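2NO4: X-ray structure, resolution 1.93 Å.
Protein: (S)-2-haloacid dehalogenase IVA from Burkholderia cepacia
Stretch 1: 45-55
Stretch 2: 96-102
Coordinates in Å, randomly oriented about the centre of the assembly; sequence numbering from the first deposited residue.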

# COMPACT_ATOMS: atom_id res chain seq x y z
N ALA B 45 -0.50 -16.89 -5.57
CA ALA B 45 0.48 -16.00 -4.98
C ALA B 45 0.81 -14.84 -5.96
O ALA B 45 0.94 -13.67 -5.52
N LEU B 46 0.92 -15.16 -7.25
CA LEU B 46 1.10 -14.15 -8.31
C LEU B 46 -0.06 -13.14 -8.33
O LEU B 46 0.17 -11.94 -8.32
N SER B 47 -1.28 -13.67 -8.35
CA SER B 47 -2.49 -12.85 -8.31
C SER B 47 -2.50 -11.88 -7.12
O SER B 47 -2.82 -10.71 -7.29
N MET B 48 -2.18 -12.38 -5.92
CA MET B 48 -2.12 -11.54 -4.72
C MET B 48 -1.04 -10.45 -4.81
O MET B 48 -1.27 -9.31 -4.40
N LEU B 49 0.14 -10.79 -5.31
CA LEU B 49 1.21 -9.78 -5.45
C LEU B 49 0.88 -8.72 -6.50
O LEU B 49 1.14 -7.54 -6.26
N TRP B 50 0.32 -9.15 -7.64
CA TRP B 50 -0.11 -8.20 -8.67
C TRP B 50 -1.05 -7.14 -8.05
O TRP B 50 -0.84 -5.93 -8.20
N ARG B 51 -2.09 -7.62 -7.38
CA ARG B 51 -3.07 -6.76 -6.76
C ARG B 51 -2.45 -5.82 -5.70
O ARG B 51 -2.73 -4.62 -5.70
N GLN B 52 -1.63 -6.37 -4.81
CA GLN B 52 -1.00 -5.60 -3.75
C GLN B 52 -0.10 -4.48 -4.30
O GLN B 52 -0.14 -3.35 -3.79
N ARG B 53 0.69 -4.80 -5.32
CA ARG B 53 1.61 -3.81 -5.89
C ARG B 53 0.85 -2.75 -6.70
O ARG B 53 1.23 -1.59 -6.67
N GLN B 54 -0.21 -3.17 -7.39
CA GLN B 54 -1.04 -2.22 -8.17
C GLN B 54 -1.54 -1.11 -7.23
O GLN B 54 -1.43 0.08 -7.56
N LEU B 55 -2.05 -1.53 -6.08
CA LEU B 55 -2.57 -0.65 -5.06
C LEU B 55 -1.45 0.10 -4.41
O LEU B 55 -1.56 1.31 -4.28
N ARG B 96 -1.66 -12.01 -22.19
CA ARG B 96 -2.86 -12.76 -21.77
C ARG B 96 -3.51 -12.20 -20.51
O ARG B 96 -4.74 -12.04 -20.43
N LEU B 97 -2.69 -11.90 -19.52
CA LEU B 97 -3.20 -11.43 -18.21
C LEU B 97 -3.74 -9.98 -18.27
O LEU B 97 -4.78 -9.68 -17.69
N MET B 98 -3.05 -9.12 -19.01
CA MET B 98 -3.54 -7.75 -19.28
C MET B 98 -4.85 -7.74 -20.10
O MET B 98 -5.75 -6.94 -19.82
N SER B 99 -4.97 -8.62 -21.11
CA SER B 99 -6.23 -8.73 -21.87
C SER B 99 -7.36 -9.20 -20.99
O SER B 99 -8.46 -8.71 -21.12
N ALA B 100 -7.07 -10.13 -20.10
CA ALA B 100 -8.08 -10.61 -19.17
C ALA B 100 -8.51 -9.52 -18.21
O ALA B 100 -9.67 -9.40 -17.87
N TYR B 101 -7.57 -8.67 -17.80
CA TYR B 101 -7.86 -7.60 -16.88
C TYR B 101 -8.74 -6.55 -17.55
O TYR B 101 -9.62 -5.94 -16.93
N LYS B 102 -8.50 -6.35 -18.85
CA LYS B 102 -9.21 -5.32 -19.60
C LYS B 102 -10.68 -5.68 -19.65
O LYS B 102 -11.53 -4.80 -19.71

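Two helical stretches of one chain meet here with their axes 13.9 Å apart at closest approach and their N-to-C directions 64° apart. The gap is spanned by side chains, and the contact buries 305 Å², counting both sides. Its first rule is spacing. Leu-46, Trp-50 and Gln-54 follow one another at intervals of four, the same step as the backbone hydrogen bonds Trp-50 N to Leu-46 O and Gln-54 N to Trp-50 O (both 2.9 Å), so all three CA-to-CB bonds point toward the second helix. Leu-97 and Tyr-101 repeat the device across the gap, with Tyr-101 N hydrogen-bonded to Leu-97 O at 3.0 Å.

Trp-50 is the centre of the contact, with 104 Å² covered. Its chi1 is t (-176°) and chi2 is 8°, which carries the indole far out from its own helix, so that the six-membered ring arrives among Leu-97, Met-98 and Tyr-101. The outer edge of that ring meets backbone: CH2 of Trp-50 lies 3.6 Å from O of Leu-97, near the ring plane. This is a close van der Waals approach to an oxygen that already accepts the helical hydrogen bond from Tyr-101 N. CH2 of Trp-50 also sits 4.0 Å from CB of Leu-97, and CZ2 of Trp-50 is 4.0 Å from SD of Met-98. The Met-98 CA-to-CB bond points sideways, and its m, m, m rotamer folds the chain so that the sulfur reaches the indole obliquely. The indole nitrogen NE1 is satisfied elsewhere in the structure.

Tyr-101, with 69 Å² covered, answers the tryptophan. Its chi1 is t (-153°) and chi2 is 96°. CD1 of Tyr-101 comes within 3.6 Å of CZ2 of Trp-50, yet the rings neither stack nor meet edge to face: their planes are inclined at 49° and the centroids lie 5.2 Å apart. The same side chain is thus apolar along its ring and polar at its tip, where the hydroxyl reaches Gln-54. NE2 of Gln-54 donates to OH of Tyr-101 at 2.9 Å, nearly linear at 170°. Gln-54 is t at chi1 and chi2, an extended form that brings its amide to the phenol.

A water closes this polar end. The water oxygen donates to OE1 of Gln-54 at 2.8 Å and is hydrogen-bonded to OH of Tyr-101 at 2.6 Å, so it bridges the pair already joined directly. OE1 of Gln-54 also accepts from NH1 of Arg-51 at 3.2 Å, a hydrogen bond within the first helix.

Leu-97, third in coverage at 54 Å², extends the apolar side. With rotamer m, t, CD1 of Leu-97 lies 4.0 Å from CD2 of Leu-46, whose own rotamer is t, p. The pattern is therefore graded along the first helix: leucine against leucine, then an aromatic centre, then a buried amide paired with a phenol and water.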

# COMPACT_ATOMS: atom_id res chain seq x y z
CB ALA B 45 1.75 -16.78 -4.54
CB LEU B 46 1.16 -14.79 -9.70
CG LEU B 46 1.33 -13.76 -10.85
CD1 LEU B 46 2.80 -13.51 -11.09
CD2 LEU B 46 0.70 -14.26 -12.12
CB SER B 47 -3.73 -13.74 -8.30
OG SER B 47 -4.89 -12.95 -8.50
CB MET B 48 -1.87 -12.37 -3.49
CG MET B 48 -2.98 -13.39 -3.19
SD MET B 48 -2.50 -14.42 -1.73
CE MET B 48 -2.23 -13.09 -0.56
CB LEU B 49 2.56 -10.42 -5.80
CG LEU B 49 3.78 -9.49 -5.87
CD1 LEU B 49 4.08 -8.70 -4.58
CD2 LEU B 49 4.98 -10.37 -6.24
CB TRP B 50 -0.82 -8.96 -9.78
CG TRP B 50 -1.25 -8.13 -10.99
CD1 TRP B 50 -0.96 -6.84 -11.28
CD2 TRP B 50 -2.02 -8.63 -12.07
NE1 TRP B 50 -1.54 -6.49 -12.50
CE2 TRP B 50 -2.16 -7.60 -13.01
CE3 TRP B 50 -2.59 -9.89 -12.35
CZ2 TRP B 50 -2.89 -7.76 -14.20
CZ3 TRP B 50 -3.31 -10.06 -13.56
CH2 TRP B 50 -3.44 -8.99 -14.46
CB ARG B 51 -4.22 -7.63 -6.15
CG ARG B 51 -5.21 -6.86 -5.24
CD ARG B 51 -6.02 -5.88 -6.04
NE ARG B 51 -7.17 -5.38 -5.28
CZ ARG B 51 -7.93 -4.35 -5.66
NH1 ARG B 51 -7.65 -3.70 -6.78
NH2 ARG B 51 -8.96 -3.95 -4.91
CB GLN B 52 -0.15 -6.53 -2.80
CG GLN B 52 0.53 -5.76 -1.58
CD GLN B 52 1.88 -5.02 -1.93
OE1 GLN B 52 2.68 -5.54 -2.71
NE2 GLN B 52 2.14 -3.83 -1.28
CB ARG B 53 2.67 -4.44 -6.82
CG ARG B 53 3.92 -4.91 -6.11
CD ARG B 53 4.49 -3.85 -5.12
NE ARG B 53 5.90 -4.10 -4.79
CZ ARG B 53 6.33 -4.94 -3.84
NH1 ARG B 53 7.62 -5.09 -3.64
NH2 ARG B 53 5.49 -5.66 -3.10
CB GLN B 54 -2.19 -2.94 -8.86
CG GLN B 54 -3.30 -2.07 -9.51
CD GLN B 54 -4.58 -2.88 -9.72
OE1 GLN B 54 -5.16 -3.39 -8.75
NE2 GLN B 54 -5.02 -3.03 -11.00
CB LEU B 55 -3.39 -1.43 -4.02
CG LEU B 55 -4.74 -1.89 -4.58
CD1 LEU B 55 -5.48 -2.63 -3.49
CD2 LEU B 55 -5.54 -0.71 -5.19
CB ARG B 96 -2.52 -14.23 -21.52
CG ARG B 96 -2.48 -15.08 -22.79
CD ARG B 96 -2.26 -16.57 -22.44
NE ARG B 96 -3.53 -17.18 -22.04
CZ ARG B 96 -4.27 -17.96 -22.84
NH1 ARG B 96 -3.84 -18.25 -24.06
NH2 ARG B 96 -5.43 -18.46 -22.40
CB LEU B 97 -2.15 -11.65 -17.12
CG LEU B 97 -1.91 -13.12 -16.70
CD1 LEU B 97 -0.83 -13.20 -15.63
CD2 LEU B 97 -3.18 -13.75 -16.18
CB MET B 98 -2.45 -6.90 -19.94
CG MET B 98 -1.23 -6.59 -19.05
SD MET B 98 -1.61 -5.78 -17.45
CE MET B 98 -2.07 -4.11 -17.94
CB SER B 99 -6.12 -9.71 -23.04
OG SER B 99 -5.10 -9.27 -23.89
CB ALA B 100 -7.57 -11.86 -18.43
CB TYR B 101 -6.56 -6.94 -16.37
CG TYR B 101 -6.76 -6.32 -15.00
CD1 TYR B 101 -6.41 -7.03 -13.84
CD2 TYR B 101 -7.35 -5.05 -14.85
CE1 TYR B 101 -6.61 -6.49 -12.58
CE2 TYR B 101 -7.58 -4.51 -13.59
CZ TYR B 101 -7.20 -5.25 -12.47
OH TYR B 101 -7.40 -4.72 -11.24
CB LYS B 102 -8.63 -5.18 -21.02
CG LYS B 102 -8.84 -3.80 -21.59
CD LYS B 102 -8.07 -3.55 -22.87
CE LYS B 102 -8.70 -2.34 -23.53
NZ LYS B 102 -8.07 -1.96 -24.83
O HOH W 1 -6.23 -5.91 -9.26